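Local coordinates for arginine decarboxylase, A207R protein (Paramecium bursaria Chlorella virus 1, PDB 2NVA) that decarboxylates arginine to agmatine with the help of pyridoxal 5'-phosphate, as a dimeric viral relative of the eukaryotic ornithine decarboxylases, at residues A[276-281]-A[314-319]; A[304-309]-A[338-343]; A[162-167]-A[202-207]. All blocks are in the same frame, centred on the assembly; numbering follows the deposited sequence.

Interaction 1 (A[276-281]-A[314-319]); sequences GLYEYF and YVPSVL
Y278 and V315 meet where two neighbouring parallel strands, 277-281 and 314-319, lie side by side in the mixed beta sheet that accompanies the TIM barrel in this decarboxylase family. Three backbone bonds join the strands: Y278 N to P316 O (2.9 Å), V318 N to Y278 O and Y280 N to V318 O. Because Y278 gives to one residue and receives from the residue two further on, it brackets S317, the pattern of a parallel pair.

The Y278 side chain, on the sheet face of S317 and Y280, can be followed outward. Its CB lies 3.6 Å from P316 O. With CG anti to the carbonyl carbon (chi1 -66°), CG comes to 3.8 Å from V315 CG2. That methyl sits over the ring face 3.8 Å from the centroid, a CH-pi contact. Further out, CE2 meets V315 CB at 3.7 Å, and CZ is near CG1. Valine suits this place: CG2 takes the face while CB and CG1 approach CE2 and CZ. E338 packs on the same side of the ring, at CE1.

On the other sheet face L277 CD2 packs against V318 CG2 at 3.8 Å, with CD1 almost as near. The hydroxyl of Y280, also bonded to L339 N, shares a water with S317: the water lies 2.8 Å from Y280 OH and 2.7 Å from S317 OG.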
loop_
_atom_site.group_PDB
_atom_site.type_symbol
_atom_site.label_atom_id
_atom_site.label_comp_id
_atom_site.label_asym_id
_atom_site.label_seq_id
_atom_site.Cartn_x
_atom_site.Cartn_y
_atom_site.Cartn_z
ATOM N N GLY A 276 10.601 -30.317 4.954
ATOM C CA GLY A 276 9.331 -30.710 4.343
ATOM C C GLY A 276 8.388 -29.564 4.022
ATOM O O GLY A 276 7.286 -29.798 3.509
ATOM N N LEU A 277 8.817 -28.330 4.314
ATOM C CA LEU A 277 8.013 -27.150 3.989
ATOM C C LEU A 277 8.591 -26.479 2.745
ATOM O O LEU A 277 9.794 -26.208 2.688
ATOM C CB LEU A 277 7.990 -26.160 5.173
ATOM C CG LEU A 277 7.000 -24.987 5.066
ATOM C CD1 LEU A 277 5.542 -25.468 5.049
ATOM C CD2 LEU A 277 7.226 -23.977 6.190
ATOM N N TYR A 278 7.730 -26.196 1.771
ATOM C CA TYR A 278 8.154 -25.657 0.484
ATOM C C TYR A 278 7.830 -24.183 0.388
ATOM O O TYR A 278 6.671 -23.809 0.275
ATOM C CB TYR A 278 7.489 -26.423 -0.658
ATOM C CG TYR A 278 7.958 -27.864 -0.733
ATOM C CD1 TYR A 278 8.771 -28.295 -1.779
ATOM C CD2 TYR A 278 7.604 -28.790 0.254
ATOM C CE1 TYR A 278 9.222 -29.615 -1.848
ATOM C CE2 TYR A 278 8.049 -30.112 0.202
ATOM C CZ TYR A 278 8.855 -30.522 -0.849
ATOM O OH TYR A 278 9.291 -31.832 -0.924
ATOM N N GLU A 279 8.876 -23.360 0.419
ATOM C CA GLU A 279 8.712 -21.911 0.430
ATOM C C GLU A 279 9.054 -21.325 -0.937
ATOM O O GLU A 279 10.111 -21.614 -1.485
ATOM C CB GLU A 279 9.595 -21.290 1.519
ATOM C CG GLU A 279 9.316 -21.823 2.934
ATOM C CD GLU A 279 10.410 -21.499 3.949
ATOM O OE1 GLU A 279 11.587 -21.373 3.560
ATOM O OE2 GLU A 279 10.088 -21.411 5.152
ATOM N N TYR A 280 8.146 -20.519 -1.480
ATOM C CA TYR A 280 8.326 -19.945 -2.812
ATOM C C TYR A 280 8.232 -18.439 -2.770
ATOM O O TYR A 280 7.451 -17.882 -1.995
ATOM C CB TYR A 280 7.262 -20.468 -3.772
ATOM C CG TYR A 280 7.210 -21.972 -3.835
ATOM C CD1 TYR A 280 8.190 -22.697 -4.524
ATOM C CD2 TYR A 280 6.182 -22.672 -3.206
ATOM C CE1 TYR A 280 8.138 -24.092 -4.582
ATOM C CE2 TYR A 280 6.125 -24.067 -3.246
ATOM C CZ TYR A 280 7.105 -24.769 -3.946
ATOM O OH TYR A 280 7.031 -26.143 -3.998
ATOM N N PHE A 281 9.020 -17.790 -3.622
ATOM C CA PHE A 281 8.968 -16.347 -3.760
ATOM C C PHE A 281 8.531 -16.032 -5.173
ATOM O O PHE A 281 9.027 -16.634 -6.119
ATOM C CB PHE A 281 10.339 -15.737 -3.470
ATOM C CG PHE A 281 10.692 -15.770 -2.025
ATOM C CD1 PHE A 281 10.637 -14.615 -1.261
ATOM C CD2 PHE A 281 11.016 -16.973 -1.410
ATOM C CE1 PHE A 281 10.959 -14.656 0.115
ATOM C CE2 PHE A 281 11.324 -17.029 -0.038
ATOM C CZ PHE A 281 11.288 -15.871 0.715
ATOM N N TYR A 314 0.640 -33.496 -3.371
ATOM C CA TYR A 314 0.624 -32.092 -2.924
ATOM C C TYR A 314 1.527 -31.965 -1.712
ATOM O O TYR A 314 1.600 -32.889 -0.901
ATOM C CB TYR A 314 -0.792 -31.636 -2.565
ATOM C CG TYR A 314 -1.663 -31.221 -3.737
ATOM C CD1 TYR A 314 -1.612 -31.901 -4.955
ATOM C CD2 TYR A 314 -2.548 -30.149 -3.621
ATOM C CE1 TYR A 314 -2.439 -31.529 -6.038
ATOM C CE2 TYR A 314 -3.369 -29.760 -4.689
ATOM C CZ TYR A 314 -3.305 -30.447 -5.892
ATOM O OH TYR A 314 -4.134 -30.046 -6.928
ATOM N N VAL A 315 2.207 -30.829 -1.596
ATOM C CA VAL A 315 3.147 -30.607 -0.497
ATOM C C VAL A 315 2.785 -29.309 0.228
ATOM O O VAL A 315 2.146 -28.432 -0.357
ATOM C CB VAL A 315 4.616 -30.595 -0.990
ATOM C CG1 VAL A 315 5.019 -31.984 -1.529
ATOM C CG2 VAL A 315 4.847 -29.497 -2.048
ATOM N N PRO A 316 3.170 -29.189 1.515
ATOM C CA PRO A 316 2.791 -27.954 2.211
ATOM C C PRO A 316 3.654 -26.779 1.738
ATOM O O PRO A 316 4.880 -26.861 1.777
ATOM C CB PRO A 316 3.020 -28.276 3.690
ATOM C CG PRO A 316 3.886 -29.517 3.713
ATOM C CD PRO A 316 3.912 -30.139 2.368
ATOM N N SER A 317 2.992 -25.721 1.279
ATOM C CA SER A 317 3.656 -24.619 0.576
ATOM C C SER A 317 3.414 -23.289 1.273
ATOM O O SER A 317 2.366 -23.088 1.898
ATOM C CB SER A 317 3.138 -24.548 -0.870
ATOM O OG SER A 317 3.289 -25.816 -1.507
ATOM N N VAL A 318 4.378 -22.382 1.141
ATOM C CA VAL A 318 4.221 -21.009 1.633
ATOM C C VAL A 318 4.500 -20.094 0.443
ATOM O O VAL A 318 5.536 -20.234 -0.212
ATOM C CB VAL A 318 5.192 -20.683 2.796
ATOM C CG1 VAL A 318 4.835 -19.338 3.423
ATOM C CG2 VAL A 318 5.143 -21.770 3.847
ATOM N N LEU A 319 3.582 -19.172 0.158
ATOM C CA LEU A 319 3.750 -18.267 -0.980
ATOM C C LEU A 319 4.145 -16.872 -0.508
ATOM O O LEU A 319 3.321 -16.145 0.057
ATOM C CB LEU A 319 2.478 -18.206 -1.830
ATOM C CG LEU A 319 1.818 -19.556 -2.144
ATOM C CD1 LEU A 319 0.585 -19.339 -3.008
ATOM C CD2 LEU A 319 2.790 -20.558 -2.823
HETATM O O HOH W 1 4.331 -26.685 -3.891
#

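Interaction 2 (A[304-309]-A[338-343]); sequences LLRDVP and ELHIGD
R306 and D343 form a salt bridge between two irregular segments. The arginine grips the carboxylate side-on: NE gives a nearly straight bond to D343 OD1 (2.9 Å, 175°), and NH2 reaches OD2 at 2.7 Å. Both oxygens are met on their syn side, yet the guanidinium and carboxylate planes are turned 30° apart. A bend at chi3 (48°), after an extended start, places NE for this grip.

Among the hydrogen bonds to the backbone, R306 NH2 also gives one to E338 O at 3.0 Å, near the guanidinium plane. Arginine suits the site because its flat group can serve a carboxylate and a carbonyl at once. D343 OD2 in turn accepts from H340 N at 2.7 Å, on its anti side and from the opposite face of the carboxylate to R306 NH2. The aspartate thus ties its own segment together, for H340 to D343 is a type II beta turn closed by D343 N to H340 O. This turn links strands 331-337 and 344-347 of the beta domain, and G342 takes its positive-phi position, where a CB would be jammed against the preceding carbonyl oxygen.

Water adds a further bridge: one molecule accepts from R306 NH1 and donates to E338 O.

The apolar contact is smaller. L304 CG lies 3.6 Å from L339 CD2, and both L304 methyls are 3.7 Å from that same carbon. Leucine suits the buried L339 position, its branched end presenting one methyl to all three carbons. The leucines cross obliquely, while L339 also packs on V268 of strand 262-274.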
loop_
_atom_site.group_PDB
_atom_site.type_symbol
_atom_site.label_atom_id
_atom_site.label_comp_id
_atom_site.label_asym_id
_atom_site.label_seq_id
_atom_site.Cartn_x
_atom_site.Cartn_y
_atom_site.Cartn_z
ATOM N N LEU A 304 -1.913 -23.747 -11.141
ATOM C CA LEU A 304 -0.672 -24.045 -11.867
ATOM C C LEU A 304 -0.917 -24.045 -13.372
ATOM O O LEU A 304 -1.932 -24.573 -13.844
ATOM C CB LEU A 304 -0.153 -25.424 -11.468
ATOM C CG LEU A 304 0.814 -25.541 -10.304
ATOM C CD1 LEU A 304 0.103 -25.311 -8.964
ATOM C CD2 LEU A 304 1.450 -26.941 -10.373
ATOM N N LEU A 305 -0.004 -23.443 -14.123
ATOM C CA LEU A 305 -0.100 -23.474 -15.582
ATOM C C LEU A 305 0.508 -24.747 -16.174
ATOM O O LEU A 305 0.070 -25.208 -17.222
ATOM C CB LEU A 305 0.487 -22.202 -16.205
ATOM C CG LEU A 305 -0.488 -21.032 -15.963
ATOM C CD1 LEU A 305 0.234 -19.695 -15.958
ATOM C CD2 LEU A 305 -1.655 -21.036 -16.947
ATOM N N ARG A 306 1.518 -25.301 -15.495
ATOM C CA ARG A 306 2.090 -26.603 -15.858
ATOM C C ARG A 306 1.126 -27.737 -15.490
ATOM O O ARG A 306 0.630 -27.810 -14.357
ATOM C CB ARG A 306 3.431 -26.792 -15.147
ATOM C CG ARG A 306 4.036 -28.168 -15.302
ATOM C CD ARG A 306 5.467 -28.225 -14.778
ATOM N NE ARG A 306 5.623 -27.624 -13.448
ATOM C CZ ARG A 306 5.403 -28.256 -12.295
ATOM N NH1 ARG A 306 4.999 -29.524 -12.304
ATOM N NH2 ARG A 306 5.590 -27.629 -11.128
ATOM N N ASP A 307 0.832 -28.601 -16.463
ATOM C CA ASP A 307 -0.045 -29.759 -16.234
ATOM C C ASP A 307 0.645 -30.798 -15.338
ATOM O O ASP A 307 1.824 -31.135 -15.540
ATOM C CB ASP A 307 -0.439 -30.406 -17.571
ATOM C CG ASP A 307 -1.554 -31.430 -17.424
ATOM O OD1 ASP A 307 -2.203 -31.484 -16.357
ATOM O OD2 ASP A 307 -1.803 -32.187 -18.387
ATOM N N VAL A 308 -0.084 -31.284 -14.335
ATOM C CA VAL A 308 0.410 -32.358 -13.481
ATOM C C VAL A 308 -0.568 -33.525 -13.547
ATOM O O VAL A 308 -1.761 -33.300 -13.772
ATOM C CB VAL A 308 0.613 -31.902 -12.007
ATOM C CG1 VAL A 308 1.668 -30.788 -11.928
ATOM C CG2 VAL A 308 -0.703 -31.457 -11.373
ATOM N N PRO A 309 -0.070 -34.768 -13.369
ATOM C CA PRO A 309 -0.989 -35.910 -13.314
ATOM C C PRO A 309 -1.961 -35.821 -12.146
ATOM O O PRO A 309 -1.700 -35.115 -11.164
ATOM C CB PRO A 309 -0.072 -37.127 -13.165
ATOM C CG PRO A 309 1.280 -36.602 -12.796
ATOM C CD PRO A 309 1.344 -35.176 -13.277
ATOM N N GLU A 338 4.435 -29.715 -6.041
ATOM C CA GLU A 338 5.725 -29.052 -5.948
ATOM C C GLU A 338 5.933 -28.091 -7.127
ATOM O O GLU A 338 5.660 -28.442 -8.281
ATOM C CB GLU A 338 6.882 -30.058 -5.889
ATOM C CG GLU A 338 8.214 -29.367 -5.632
ATOM C CD GLU A 338 9.366 -30.326 -5.419
ATOM O OE1 GLU A 338 9.146 -31.568 -5.385
ATOM O OE2 GLU A 338 10.503 -29.833 -5.273
ATOM N N LEU A 339 6.404 -26.881 -6.831
ATOM C CA LEU A 339 6.676 -25.896 -7.880
ATOM C C LEU A 339 8.192 -25.744 -8.064
ATOM O O LEU A 339 8.968 -26.141 -7.188
ATOM C CB LEU A 339 6.066 -24.543 -7.506
ATOM C CG LEU A 339 4.581 -24.487 -7.150
ATOM C CD1 LEU A 339 4.210 -23.106 -6.615
ATOM C CD2 LEU A 339 3.747 -24.822 -8.356
ATOM N N HIS A 340 8.594 -25.162 -9.190
ATOM C CA HIS A 340 10.001 -24.954 -9.508
ATOM C C HIS A 340 10.238 -23.533 -9.979
ATOM O O HIS A 340 9.337 -22.907 -10.547
ATOM C CB HIS A 340 10.441 -25.957 -10.571
ATOM C CG HIS A 340 10.286 -27.373 -10.121
ATOM N ND1 HIS A 340 9.219 -28.157 -10.486
ATOM C CD2 HIS A 340 11.011 -28.104 -9.247
ATOM C CE1 HIS A 340 9.321 -29.335 -9.900
ATOM N NE2 HIS A 340 10.405 -29.330 -9.149
ATOM N N ILE A 341 11.445 -23.013 -9.731
ATOM C CA ILE A 341 11.780 -21.684 -10.227
ATOM C C ILE A 341 11.509 -21.634 -11.735
ATOM O O ILE A 341 11.972 -22.500 -12.470
ATOM C CB ILE A 341 13.231 -21.279 -9.874
ATOM C CG1 ILE A 341 13.360 -21.130 -8.349
ATOM C CG2 ILE A 341 13.627 -20.001 -10.591
ATOM C CD1 ILE A 341 14.796 -20.916 -7.842
ATOM N N GLY A 342 10.739 -20.634 -12.170
ATOM C CA GLY A 342 10.322 -20.543 -13.580
ATOM C C GLY A 342 8.880 -20.949 -13.870
ATOM O O GLY A 342 8.336 -20.558 -14.903
ATOM N N ASP A 343 8.262 -21.718 -12.968
ATOM C CA ASP A 343 6.830 -22.065 -13.080
ATOM C C ASP A 343 5.984 -20.804 -13.019
ATOM O O ASP A 343 6.262 -19.901 -12.222
ATOM C CB ASP A 343 6.374 -22.958 -11.920
ATOM C CG ASP A 343 6.544 -24.446 -12.207
ATOM O OD1 ASP A 343 6.304 -24.856 -13.368
ATOM O OD2 ASP A 343 6.867 -25.208 -11.273
HETATM O O HOH W 2 4.784 -30.643 -9.663
HETATM O O HOH W 3 2.971 -24.057 -13.139
#

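Interaction 3 (A[162-167]-A[202-207]); sequences YAKQLD and ISVGHK
K164 and H206 slide past each other in opposite directions, and the closer packing lies at the root of the lysine. There K164 CB touches V204 CG1 at 3.8 Å and H206 NE2 at 3.9 Å, while the small A163 lets its CB approach H206 CE1 at 4.1 Å. The imidazole is buried, and its NE2 is hydrogen-bonded to L160 O, one turn back in the helix of A163, which fixes the ring beside that helix.

The two segments are the C-terminal ends of helices 156-165 and 184-204, neighbours on the outside of the TIM barrel. Each helix stops in a Schellman motif, with D167 and G205 as the positive-phi C-prime residues. Glycine suits its place twice over: a CB would press on the preceding carbonyl oxygen and come close to K164 CE.

Toward solvent the contact thins to the chain of K164, an exposed residue. A bend at chi2 (78°) carries CD over one face of the H206 ring, 4.3 Å from the centroid, in a CH-pi contact offset toward the rim. Beyond it, NZ gives a hydrogen bond to G205 O at 2.8 Å, approaching from well above the carbonyl plane.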
loop_
_atom_site.group_PDB
_atom_site.type_symbol
_atom_site.label_atom_id
_atom_site.label_comp_id
_atom_site.label_asym_id
_atom_site.label_seq_id
_atom_site.Cartn_x
_atom_site.Cartn_y
_atom_site.Cartn_z
ATOM N N TYR A 162 -30.163 22.300 7.598
ATOM C CA TYR A 162 -29.026 23.142 7.257
ATOM C C TYR A 162 -28.879 23.279 5.746
ATOM O O TYR A 162 -28.588 24.371 5.241
ATOM C CB TYR A 162 -27.745 22.601 7.892
ATOM C CG TYR A 162 -26.617 23.612 7.943
ATOM C CD1 TYR A 162 -26.692 24.744 8.762
ATOM C CD2 TYR A 162 -25.478 23.438 7.169
ATOM C CE1 TYR A 162 -25.650 25.675 8.797
ATOM C CE2 TYR A 162 -24.431 24.337 7.208
ATOM C CZ TYR A 162 -24.512 25.438 8.024
ATOM O OH TYR A 162 -23.477 26.337 8.044
ATOM N N ALA A 163 -29.073 22.179 5.028
ATOM C CA ALA A 163 -29.054 22.237 3.576
ATOM C C ALA A 163 -30.151 23.179 3.064
ATOM O O ALA A 163 -29.887 24.026 2.224
ATOM C CB ALA A 163 -29.201 20.846 2.987
ATOM N N LYS A 164 -31.368 23.038 3.591
ATOM C CA LYS A 164 -32.507 23.899 3.200
ATOM C C LYS A 164 -32.173 25.377 3.423
ATOM O O LYS A 164 -32.407 26.226 2.555
ATOM C CB LYS A 164 -33.771 23.508 3.997
ATOM C CG LYS A 164 -35.079 24.154 3.501
ATOM C CD LYS A 164 -35.612 23.451 2.241
ATOM C CE LYS A 164 -36.736 24.259 1.602
ATOM N NZ LYS A 164 -37.168 23.634 0.317
ATOM N N GLN A 165 -31.604 25.665 4.596
ATOM C CA GLN A 165 -31.233 27.028 4.967
ATOM C C GLN A 165 -30.229 27.641 3.985
ATOM O O GLN A 165 -30.286 28.844 3.712
ATOM C CB GLN A 165 -30.660 27.054 6.382
ATOM C CG GLN A 165 -29.952 28.347 6.698
ATOM C CD GLN A 165 -29.471 28.450 8.119
ATOM O OE1 GLN A 165 -28.992 29.517 8.527
ATOM N NE2 GLN A 165 -29.601 27.369 8.898
ATOM N N LEU A 166 -29.313 26.816 3.472
ATOM C CA LEU A 166 -28.301 27.265 2.508
ATOM C C LEU A 166 -28.745 27.155 1.043
ATOM O O LEU A 166 -27.927 27.329 0.137
ATOM C CB LEU A 166 -26.976 26.517 2.719
ATOM C CG LEU A 166 -26.210 26.738 4.029
ATOM C CD1 LEU A 166 -24.952 25.870 4.042
ATOM C CD2 LEU A 166 -25.860 28.206 4.238
ATOM N N ASP A 167 -30.034 26.893 0.821
ATOM C CA ASP A 167 -30.583 26.791 -0.528
ATOM C C ASP A 167 -29.895 25.683 -1.325
ATOM O O ASP A 167 -29.688 25.814 -2.540
ATOM C CB ASP A 167 -30.488 28.136 -1.262
ATOM C CG ASP A 167 -31.481 29.147 -0.732
ATOM O OD1 ASP A 167 -32.565 28.734 -0.234
ATOM O OD2 ASP A 167 -31.219 30.369 -0.839
ATOM N N ILE A 202 -38.491 15.245 3.002
ATOM C CA ILE A 202 -39.771 15.781 2.528
ATOM C C ILE A 202 -40.364 16.731 3.589
ATOM O O ILE A 202 -40.863 17.819 3.257
ATOM C CB ILE A 202 -40.754 14.644 2.144
ATOM C CG1 ILE A 202 -40.257 13.932 0.881
ATOM C CG2 ILE A 202 -42.183 15.185 1.913
ATOM C CD1 ILE A 202 -40.876 12.570 0.641
ATOM N N SER A 203 -40.282 16.320 4.857
ATOM C CA SER A 203 -40.790 17.099 5.980
ATOM C C SER A 203 -40.123 18.478 6.082
ATOM O O SER A 203 -40.779 19.477 6.374
ATOM C CB SER A 203 -40.631 16.322 7.295
ATOM O OG SER A 203 -41.171 17.073 8.380
ATOM N N VAL A 204 -38.820 18.510 5.825
ATOM C CA VAL A 204 -38.016 19.733 5.842
ATOM C C VAL A 204 -38.350 20.648 4.651
ATOM O O VAL A 204 -38.224 21.875 4.753
ATOM C CB VAL A 204 -36.495 19.368 5.927
ATOM C CG1 VAL A 204 -35.591 20.543 5.597
ATOM C CG2 VAL A 204 -36.171 18.818 7.307
ATOM N N GLY A 205 -38.811 20.061 3.544
ATOM C CA GLY A 205 -39.176 20.840 2.354
ATOM C C GLY A 205 -38.394 20.494 1.092
ATOM O O GLY A 205 -38.538 21.155 0.066
ATOM N N HIS A 206 -37.553 19.467 1.170
ATOM C CA HIS A 206 -36.853 18.946 0.000
ATOM C C HIS A 206 -37.805 18.083 -0.799
ATOM O O HIS A 206 -38.834 17.646 -0.282
ATOM C CB HIS A 206 -35.615 18.130 0.422
ATOM C CG HIS A 206 -34.595 18.944 1.151
ATOM N ND1 HIS A 206 -33.809 19.882 0.519
ATOM C CD2 HIS A 206 -34.251 18.986 2.460
ATOM C CE1 HIS A 206 -33.014 20.458 1.404
ATOM N NE2 HIS A 206 -33.267 19.937 2.590
ATOM N N LYS A 207 -37.443 17.837 -2.055
ATOM C CA LYS A 207 -38.218 16.997 -2.969
ATOM C C LYS A 207 -37.312 15.881 -3.489
ATOM O O LYS A 207 -36.967 15.857 -4.672
ATOM C CB LYS A 207 -38.810 17.840 -4.107
ATOM C CG LYS A 207 -39.822 18.871 -3.583
ATOM C CD LYS A 207 -40.508 19.685 -4.688
ATOM C CE LYS A 207 -39.670 20.895 -5.112
ATOM N NZ LYS A 207 -40.562 21.967 -5.779
#

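Overall arrangement
Interactions 1 and 2 are neighbours in the beta domain, their centres 13 Å apart. Their segments alternate along the chain, and the two contacts touch in space: besides the bond between Y280 and L339, Y278 CE1 of interaction 1 packs against E338 CD of interaction 2 at 3.6 Å. Interaction 3 belongs to the barrel and lies on the opposite side of the chain's centre, about 61 Å from interaction 1 and 64 Å from interaction 2, centre to centre. All three are away from the pocket that holds the pyridoxal phosphate-agmatine adduct.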